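Local coordinates for calcium uptake protein 3, mitochondrial (Homo sapiens, PDB 6AGI), which senses calcium through its EF-hand domains and, as a disulfide-linked heterodimer with MICU1, regulates the mitochondrial calcium uniporter channel in the central nervous system and skeletal muscle, at residues Gln30-Pro35 / Thr208-Leu213; Gln59-Met64 / Lys85-Tyr90. One frame throughout, in Å; residues are numbered along the deposited sequence.

Contact 1. Residues Gln30-Pro35 / Thr208-Leu213; sequences QLFMTP and TDTTLL
Phe32 reaches across to two threonine methyls. Its CZ lies 3.9 Å from Thr208 CG2, and its neighbouring ring atom CE1 is 4.2 Å from Thr210 CG2. The two methyls, from Thr208 in the loop and Thr210 just before the helix, lie side by side along the CE1-CZ end of the ring, each meeting it obliquely. With CG anti to its own carbonyl carbon (chi1 -64°), the Phe32 side chain leaves the strand and extends toward these methyls. Gln30, two residues earlier on strand 30-32, adds a looser contact: its extended chain brings OE1 to 4.4 Å from Thr208 CB, a van der Waals approach.

Thr210 uses its two branches for different tasks. Its chi1 of 56° sets CG2 anti to the carbonyl carbon, toward the phenyl ring, while OG1 hydrogen-bonds to Glu92 OE1 of helix 90-101. The same OG1 accepts a weak bond from Leu213 N, 3.4 Å away, which marks Thr210 as the N-cap of helix 211-217. Farther out, backbone bonds from Phe32 to Ser24 and Ile25 tie its strand to the adjoining part of the chain, and Ser89 touches the side chains of both Gln30 and Phe32. Thr208 in turn packs on Lys58.

The contact joins edge strand 30-32 of the three-stranded sheet near the N-terminus to the start of helix 211-217, away from the calcium sites. Between the two segments the attraction is that of dispersion and burial. The directional bonds run to neighbouring parts of the chain, and the contact itself should therefore depend on shape and burial rather than on bond direction.

Contact 2. Residues Gln59-Met64 / Lys85-Tyr90; sequences QELNQM and KGVISY
The helical segment 59-64 and the irregular, largely extended segment 85-90 come together at one end and then part. Met64 and Lys85 have their CA atoms 5.7 Å apart, whereas those of Leu61, about one helical turn before Met64, and of Val87 are 8.3 Å apart. On the helix, the regular bonds Gln63 N to Gln59 O and Met64 N to Glu60 O maintain the turn that presents Leu61 and Met64 together. Gly86 is almost fully stretched, and Val87 continues in an extended conformation.

Met64 lies against main chain instead of a side chain. Its CG approaches Gly86 N at 3.7 Å and Lys85 C at 3.8 Å, so the methylene packs on the peptide linking these two residues. CG stands anti to the backbone N (chi1 171°), and the chain bends at chi3, with SD 3.9 Å from Gly86 N. Lys85 borders the contact through the first part of its chain, while its end leads away from the helix.

Deeper in, the contact is between aliphatic branches: Leu61 CD2 meets Val87 CG2 at 3.8 Å, the two side chains crossing at a slant. With CG anti to the backbone N (chi1 -166°), Leu61 reaches toward the segment; CD1 continues the extended line and the contact is made by the other branch, CD2. Cys27 touches Leu61 and Ile25 touches Val87, so strand 25-27 borders this apolar pair. Val87 N is hydrogen-bonded to Thr211 OG1.

The arrangement is a helix flank packed on an extended connection that leads, through Ser89 at the N-cap position, into helix 90-101. It joins helix 58-66 to that connection, beside the small sheet near the N-terminus and away from the calcium-binding EF-hand loops.

How the contacts relate
The two contacts are neighbours, their centres about 5 Å apart, and contact 2 is nested within the chain loop closed by contact 1. Segment 85-90 of contact 2 touches both segments of contact 1: Ile88 N probably forms a backbone bond to Met33 O, and Val87 O probably receives Thr211 N at 3.1 Å. Val87 also touches Phe32. Contact 1 pairs an aromatic ring with threonine methyls in mostly buried surroundings. Contact 2 has no aromatic ring; aliphatic branches and a methionine chain pack on each other and on main chain, and it runs from the buried Leu61 and Val87 outward to the exposed Lys85.

Contact 1. Residues Gln30-Pro35 / Thr208-Leu213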
ATOM      1  N   GLN B  30      23.912  -2.763 -27.304  1.00 29.37           N
ATOM      2  CA  GLN B  30      23.140  -2.419 -26.123  1.00 33.30           C
ATOM      3  C   GLN B  30      23.017  -0.909 -26.003  1.00 25.07           C
ATOM      4  O   GLN B  30      23.995  -0.178 -26.199  1.00 33.08           O
ATOM      5  CB  GLN B  30      23.757  -3.000 -24.861  1.00 24.45           C
ATOM      6  CG  GLN B  30      22.915  -2.648 -23.663  1.00 21.83           C
ATOM      7  CD  GLN B  30      23.332  -3.405 -22.451  1.00 33.76           C
ATOM      8  OE1 GLN B  30      24.323  -4.134 -22.495  1.00 37.41           O
ATOM      9  NE2 GLN B  30      22.610  -3.222 -21.344  1.00 18.93           N
ATOM     10  N   LEU B  31      21.819  -0.440 -25.670  1.00 23.33           N
ATOM     11  CA  LEU B  31      21.572   0.986 -25.518  1.00 23.05           C
ATOM     12  C   LEU B  31      21.649   1.421 -24.052  1.00 27.33           C
ATOM     13  O   LEU B  31      21.340   0.654 -23.134  1.00 19.61           O
ATOM     14  CB  LEU B  31      20.210   1.355 -26.077  1.00 22.68           C
ATOM     15  CG  LEU B  31      20.036   1.080 -27.554  1.00 32.35           C
ATOM     16  CD1 LEU B  31      18.688   1.628 -27.945  1.00 26.78           C
ATOM     17  CD2 LEU B  31      21.165   1.680 -28.400  1.00 27.34           C
ATOM     18  N   PHE B  32      22.041   2.677 -23.839  1.00 25.18           N
ATOM     19  CA  PHE B  32      22.249   3.169 -22.485  1.00 28.48           C
ATOM     20  C   PHE B  32      21.739   4.587 -22.319  1.00 28.51           C
ATOM     21  O   PHE B  32      21.684   5.390 -23.248  1.00 27.78           O
ATOM     22  CB  PHE B  32      23.724   3.145 -22.054  1.00 21.42           C
ATOM     23  CG  PHE B  32      24.295   1.783 -21.980  1.00 21.67           C
ATOM     24  CD1 PHE B  32      24.075   0.999 -20.871  1.00 20.08           C
ATOM     25  CD2 PHE B  32      25.031   1.278 -23.026  1.00 23.70           C
ATOM     26  CE1 PHE B  32      24.595  -0.274 -20.797  1.00 20.53           C
ATOM     27  CE2 PHE B  32      25.559  -0.001 -22.972  1.00 26.96           C
ATOM     28  CZ  PHE B  32      25.344  -0.779 -21.852  1.00 27.16           C
ATOM     29  N   MET B  33      21.460   4.887 -21.069  1.00 21.59           N
ATOM     30  CA  MET B  33      21.088   6.203 -20.604  1.00 21.39           C
ATOM     31  C   MET B  33      22.321   6.770 -19.903  1.00 24.11           C
ATOM     32  O   MET B  33      23.068   6.020 -19.263  1.00 26.85           O
ATOM     33  CB  MET B  33      19.905   5.988 -19.647  1.00 26.92           C
ATOM     34  CG  MET B  33      18.856   7.033 -19.459  1.00 21.82           C
ATOM     35  SD  MET B  33      17.469   6.248 -18.602  1.00 14.03           S
ATOM     36  CE  MET B  33      16.135   6.744 -19.634  1.00 14.35           C
ATOM     37  N   THR B  34      22.592   8.063 -20.053  1.00 20.54           N
ATOM     38  CA  THR B  34      23.563   8.671 -19.151  1.00 22.81           C
ATOM     39  C   THR B  34      22.855   9.170 -17.903  1.00 32.74           C
ATOM     40  O   THR B  34      21.621   9.221 -17.851  1.00 31.42           O
ATOM     41  CB  THR B  34      24.297   9.809 -19.835  1.00 23.73           C
ATOM     42  OG1 THR B  34      23.349  10.766 -20.312  1.00 23.99           O
ATOM     43  CG2 THR B  34      25.142   9.280 -20.961  1.00 25.23           C
ATOM     44  N   PRO B  35      23.605   9.530 -16.854  1.00 32.58           N
ATOM     45  CA  PRO B  35      22.931  10.105 -15.676  1.00 19.83           C
ATOM     46  C   PRO B  35      22.121  11.345 -16.017  1.00 27.59           C
ATOM     47  O   PRO B  35      21.004  11.509 -15.499  1.00 19.23           O
ATOM     48  CB  PRO B  35      24.087  10.393 -14.723  1.00 20.86           C
ATOM     49  CG  PRO B  35      25.124   9.367 -15.122  1.00 27.79           C
ATOM     50  CD  PRO B  35      25.031   9.251 -16.603  1.00 23.87           C
ATOM     51  N   THR B 208      28.540  -6.120 -19.364  1.00 54.50           N
ATOM     52  CA  THR B 208      29.062  -4.765 -19.490  1.00 47.26           C
ATOM     53  C   THR B 208      28.944  -3.982 -18.180  1.00 53.56           C
ATOM     54  O   THR B 208      27.855  -3.834 -17.620  1.00 52.25           O
ATOM     55  CB  THR B 208      28.324  -4.027 -20.604  1.00 38.75           C
ATOM     56  OG1 THR B 208      28.815  -4.460 -21.874  1.00 52.06           O
ATOM     57  CG2 THR B 208      28.520  -2.533 -20.480  1.00 37.83           C
ATOM     58  N   ASP B 209      30.067  -3.437 -17.719  1.00 48.94           N
ATOM     59  CA  ASP B 209      30.062  -2.652 -16.492  1.00 38.23           C
ATOM     60  C   ASP B 209      29.278  -1.365 -16.710  1.00 36.24           C
ATOM     61  O   ASP B 209      29.155  -0.868 -17.828  1.00 39.68           O
ATOM     62  CB  ASP B 209      31.495  -2.308 -16.067  1.00 40.75           C
ATOM     63  CG  ASP B 209      32.103  -3.346 -15.150  1.00 53.26           C
ATOM     64  OD1 ASP B 209      31.488  -4.421 -14.979  1.00 62.35           O
ATOM     65  OD2 ASP B 209      33.214  -3.098 -14.633  1.00 61.24           O
ATOM     66  N   THR B 210      28.707  -0.845 -15.631  1.00 24.11           N
ATOM     67  CA  THR B 210      27.868   0.337 -15.701  1.00 23.22           C
ATOM     68  C   THR B 210      28.266   1.255 -14.556  1.00 30.13           C
ATOM     69  O   THR B 210      29.106   0.904 -13.715  1.00 34.42           O
ATOM     70  CB  THR B 210      26.367   0.009 -15.625  1.00 37.06           C
ATOM     71  OG1 THR B 210      26.083  -0.735 -14.432  1.00 44.82           O
ATOM     72  CG2 THR B 210      25.884  -0.763 -16.858  1.00 35.21           C
ATOM     73  N   THR B 211      27.677   2.458 -14.543  1.00 33.15           N
ATOM     74  CA  THR B 211      28.001   3.408 -13.482  1.00 25.07           C
ATOM     75  C   THR B 211      27.552   2.900 -12.120  1.00 28.63           C
ATOM     76  O   THR B 211      28.317   2.959 -11.157  1.00 30.10           O
ATOM     77  CB  THR B 211      27.419   4.786 -13.800  1.00 31.89           C
ATOM     78  OG1 THR B 211      28.282   5.447 -14.738  1.00 54.14           O
ATOM     79  CG2 THR B 211      27.209   5.638 -12.523  1.00 18.59           C
ATOM     80  N   LEU B 212      26.323   2.385 -12.009  1.00 29.16           N
ATOM     81  CA  LEU B 212      25.893   1.903 -10.698  1.00 17.90           C
ATOM     82  C   LEU B 212      26.677   0.664 -10.287  1.00 18.91           C
ATOM     83  O   LEU B 212      26.960   0.469  -9.100  1.00 18.85           O
ATOM     84  CB  LEU B 212      24.389   1.632 -10.687  1.00 17.27           C
ATOM     85  CG  LEU B 212      23.622   2.948 -10.589  1.00 34.03           C
ATOM     86  CD1 LEU B 212      22.132   2.682 -10.498  1.00 28.52           C
ATOM     87  CD2 LEU B 212      24.125   3.817  -9.399  1.00 30.40           C
ATOM     88  N   LEU B 213      27.078  -0.154 -11.257  1.00 20.04           N
ATOM     89  CA  LEU B 213      27.832  -1.360 -10.949  1.00 22.73           C
ATOM     90  C   LEU B 213      29.221  -1.026 -10.375  1.00 29.09           C
ATOM     91  O   LEU B 213      29.643  -1.600  -9.359  1.00 33.71           O
ATOM     92  CB  LEU B 213      27.927  -2.180 -12.226  1.00 22.67           C
ATOM     93  CG  LEU B 213      27.635  -3.663 -12.241  1.00 30.41           C
ATOM     94  CD1 LEU B 213      26.310  -3.938 -11.586  1.00 22.88           C
ATOM     95  CD2 LEU B 213      27.628  -4.110 -13.706  1.00 31.43           C
TER

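Contact 2. Residues Gln59-Met64 / Lys85-Tyr90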
ATOM      1  N   GLN B  59      36.209   0.002 -24.744  1.00 64.28           N
ATOM      2  CA  GLN B  59      37.220   0.606 -23.870  1.00 74.01           C
ATOM      3  C   GLN B  59      37.119   2.115 -23.806  1.00 72.98           C
ATOM      4  O   GLN B  59      37.592   2.725 -22.833  1.00 81.32           O
ATOM      5  CB  GLN B  59      38.642   0.170 -24.271  1.00 93.93           C
ATOM      6  CG  GLN B  59      39.273  -0.713 -23.194  1.00104.86           C
ATOM      7  CD  GLN B  59      38.639  -2.104 -23.120  1.00110.12           C
ATOM      8  OE1 GLN B  59      38.531  -2.789 -24.132  1.00121.24           O
ATOM      9  NE2 GLN B  59      38.110  -2.467 -21.951  1.00103.52           N
ATOM     10  N   GLU B  60      36.471   2.762 -24.769  1.00 63.10           N
ATOM     11  CA  GLU B  60      36.154   4.157 -24.505  1.00 62.90           C
ATOM     12  C   GLU B  60      35.045   4.273 -23.468  1.00 59.48           C
ATOM     13  O   GLU B  60      35.068   5.192 -22.626  1.00 66.67           O
ATOM     14  CB  GLU B  60      35.794   4.912 -25.783  1.00 62.62           C
ATOM     15  CG  GLU B  60      35.151   4.106 -26.895  1.00 67.92           C
ATOM     16  CD  GLU B  60      35.053   4.912 -28.187  1.00 72.34           C
ATOM     17  OE1 GLU B  60      35.737   5.959 -28.279  1.00 73.61           O
ATOM     18  OE2 GLU B  60      34.313   4.506 -29.113  1.00 71.68           O
ATOM     19  N   LEU B  61      34.121   3.313 -23.445  1.00 52.57           N
ATOM     20  CA  LEU B  61      33.157   3.256 -22.351  1.00 55.51           C
ATOM     21  C   LEU B  61      33.867   3.032 -21.020  1.00 59.17           C
ATOM     22  O   LEU B  61      33.525   3.656 -20.001  1.00 58.34           O
ATOM     23  CB  LEU B  61      32.130   2.149 -22.595  1.00 50.93           C
ATOM     24  CG  LEU B  61      30.827   2.085 -21.773  1.00 56.85           C
ATOM     25  CD1 LEU B  61      29.900   0.971 -22.294  1.00 63.47           C
ATOM     26  CD2 LEU B  61      30.989   1.955 -20.266  1.00 63.59           C
ATOM     27  N   ASN B  62      34.847   2.133 -20.993  1.00 48.89           N
ATOM     28  CA  ASN B  62      35.441   1.859 -19.696  1.00 52.58           C
ATOM     29  C   ASN B  62      36.388   2.963 -19.238  1.00 58.92           C
ATOM     30  O   ASN B  62      36.625   3.089 -18.026  1.00 64.11           O
ATOM     31  CB  ASN B  62      36.096   0.481 -19.697  1.00 56.56           C
ATOM     32  CG  ASN B  62      35.132  -0.597 -19.181  1.00 70.21           C
ATOM     33  OD1 ASN B  62      34.595  -1.387 -19.962  1.00 80.06           O
ATOM     34  ND2 ASN B  62      34.867  -0.591 -17.868  1.00 75.87           N
ATOM     35  N   GLN B  63      36.882   3.801 -20.155  1.00 60.16           N
ATOM     36  CA  GLN B  63      37.496   5.045 -19.698  1.00 68.08           C
ATOM     37  C   GLN B  63      36.444   5.998 -19.134  1.00 65.76           C
ATOM     38  O   GLN B  63      36.689   6.667 -18.122  1.00 75.10           O
ATOM     39  CB  GLN B  63      38.286   5.714 -20.828  1.00 83.49           C
ATOM     40  CG  GLN B  63      39.465   6.583 -20.335  1.00 94.44           C
ATOM     41  CD  GLN B  63      39.101   8.062 -20.141  1.00 94.08           C
ATOM     42  OE1 GLN B  63      38.433   8.667 -20.983  1.00 99.92           O
ATOM     43  NE2 GLN B  63      39.531   8.637 -19.019  1.00 82.84           N
ATOM     44  N   MET B  64      35.264   6.069 -19.768  1.00 57.67           N
ATOM     45  CA  MET B  64      34.171   6.876 -19.218  1.00 57.14           C
ATOM     46  C   MET B  64      33.858   6.485 -17.773  1.00 52.55           C
ATOM     47  O   MET B  64      33.643   7.354 -16.920  1.00 48.78           O
ATOM     48  CB  MET B  64      32.923   6.691 -20.084  1.00 62.51           C
ATOM     49  CG  MET B  64      31.604   7.281 -19.579  1.00 54.30           C
ATOM     50  SD  MET B  64      30.536   7.708 -20.999  1.00 53.12           S
ATOM     51  CE  MET B  64      31.460   9.053 -21.745  1.00 54.42           C
ATOM     52  N   LYS B  85      29.110  11.694 -18.035  1.00 32.72           N
ATOM     53  CA  LYS B  85      30.182  10.719 -17.911  1.00 37.38           C
ATOM     54  C   LYS B  85      29.746   9.457 -17.149  1.00 37.51           C
ATOM     55  O   LYS B  85      30.294   9.154 -16.089  1.00 42.98           O
ATOM     56  CB  LYS B  85      31.401  11.348 -17.231  1.00 46.22           C
ATOM     57  CG  LYS B  85      31.980  12.540 -17.974  1.00 57.39           C
ATOM     58  CD  LYS B  85      33.185  13.112 -17.244  1.00 60.05           C
ATOM     59  CE  LYS B  85      32.815  13.576 -15.846  1.00 61.76           C
ATOM     60  NZ  LYS B  85      31.769  14.635 -15.869  1.00 50.80           N
ATOM     61  N   GLY B  86      28.777   8.721 -17.688  1.00 45.34           N
ATOM     62  CA  GLY B  86      28.313   7.477 -17.075  1.00 46.48           C
ATOM     63  C   GLY B  86      27.296   6.788 -17.961  1.00 33.44           C
ATOM     64  O   GLY B  86      26.804   7.359 -18.940  1.00 36.50           O
ATOM     65  N   VAL B  87      26.956   5.550 -17.587  1.00 24.02           N
ATOM     66  CA  VAL B  87      26.014   4.737 -18.371  1.00 31.81           C
ATOM     67  C   VAL B  87      25.044   4.004 -17.456  1.00 19.97           C
ATOM     68  O   VAL B  87      25.431   3.442 -16.425  1.00 19.50           O
ATOM     69  CB  VAL B  87      26.691   3.708 -19.313  1.00 31.00           C
ATOM     70  CG1 VAL B  87      27.362   4.410 -20.463  1.00 33.29           C
ATOM     71  CG2 VAL B  87      27.667   2.793 -18.572  1.00 20.49           C
ATOM     72  N   ILE B  88      23.780   3.992 -17.866  1.00 18.71           N
ATOM     73  CA  ILE B  88      22.692   3.312 -17.171  1.00 22.05           C
ATOM     74  C   ILE B  88      21.961   2.413 -18.160  1.00 31.24           C
ATOM     75  O   ILE B  88      21.614   2.854 -19.265  1.00 20.61           O
ATOM     76  CB  ILE B  88      21.717   4.316 -16.534  1.00 13.99           C
ATOM     77  CG1 ILE B  88      22.492   5.249 -15.591  1.00 13.68           C
ATOM     78  CG2 ILE B  88      20.551   3.577 -15.907  1.00 15.14           C
ATOM     79  CD1 ILE B  88      21.667   6.364 -15.020  1.00 31.43           C
ATOM     80  N   SER B  89      21.812   1.135 -17.798  1.00 33.90           N
ATOM     81  CA  SER B  89      21.107   0.179 -18.641  1.00 17.95           C
ATOM     82  C   SER B  89      19.617   0.279 -18.378  1.00 29.24           C
ATOM     83  O   SER B  89      19.169   0.981 -17.465  1.00 21.76           O
ATOM     84  CB  SER B  89      21.572  -1.253 -18.386  1.00 19.60           C
ATOM     85  OG  SER B  89      21.497  -1.604 -17.004  1.00 31.32           O
ATOM     86  N   TYR B  90      18.850  -0.478 -19.169  1.00 22.34           N
ATOM     87  CA  TYR B  90      17.395  -0.485 -19.041  1.00 14.22           C
ATOM     88  C   TYR B  90      16.935  -1.014 -17.673  1.00 21.62           C
ATOM     89  O   TYR B  90      16.050  -0.424 -17.018  1.00  9.80           O
ATOM     90  CB  TYR B  90      16.794  -1.300 -20.178  1.00 11.51           C
ATOM     91  CG  TYR B  90      15.312  -1.502 -19.998  1.00 19.54           C
ATOM     92  CD1 TYR B  90      14.459  -0.406 -19.877  1.00 10.06           C
ATOM     93  CD2 TYR B  90      14.757  -2.786 -19.972  1.00 10.15           C
ATOM     94  CE1 TYR B  90      13.113  -0.570 -19.700  1.00 10.72           C
ATOM     95  CE2 TYR B  90      13.393  -2.961 -19.802  1.00 14.22           C
ATOM     96  CZ  TYR B  90      12.576  -1.846 -19.664  1.00 18.81           C
ATOM     97  OH  TYR B  90      11.218  -2.001 -19.505  1.00 26.92           O
TER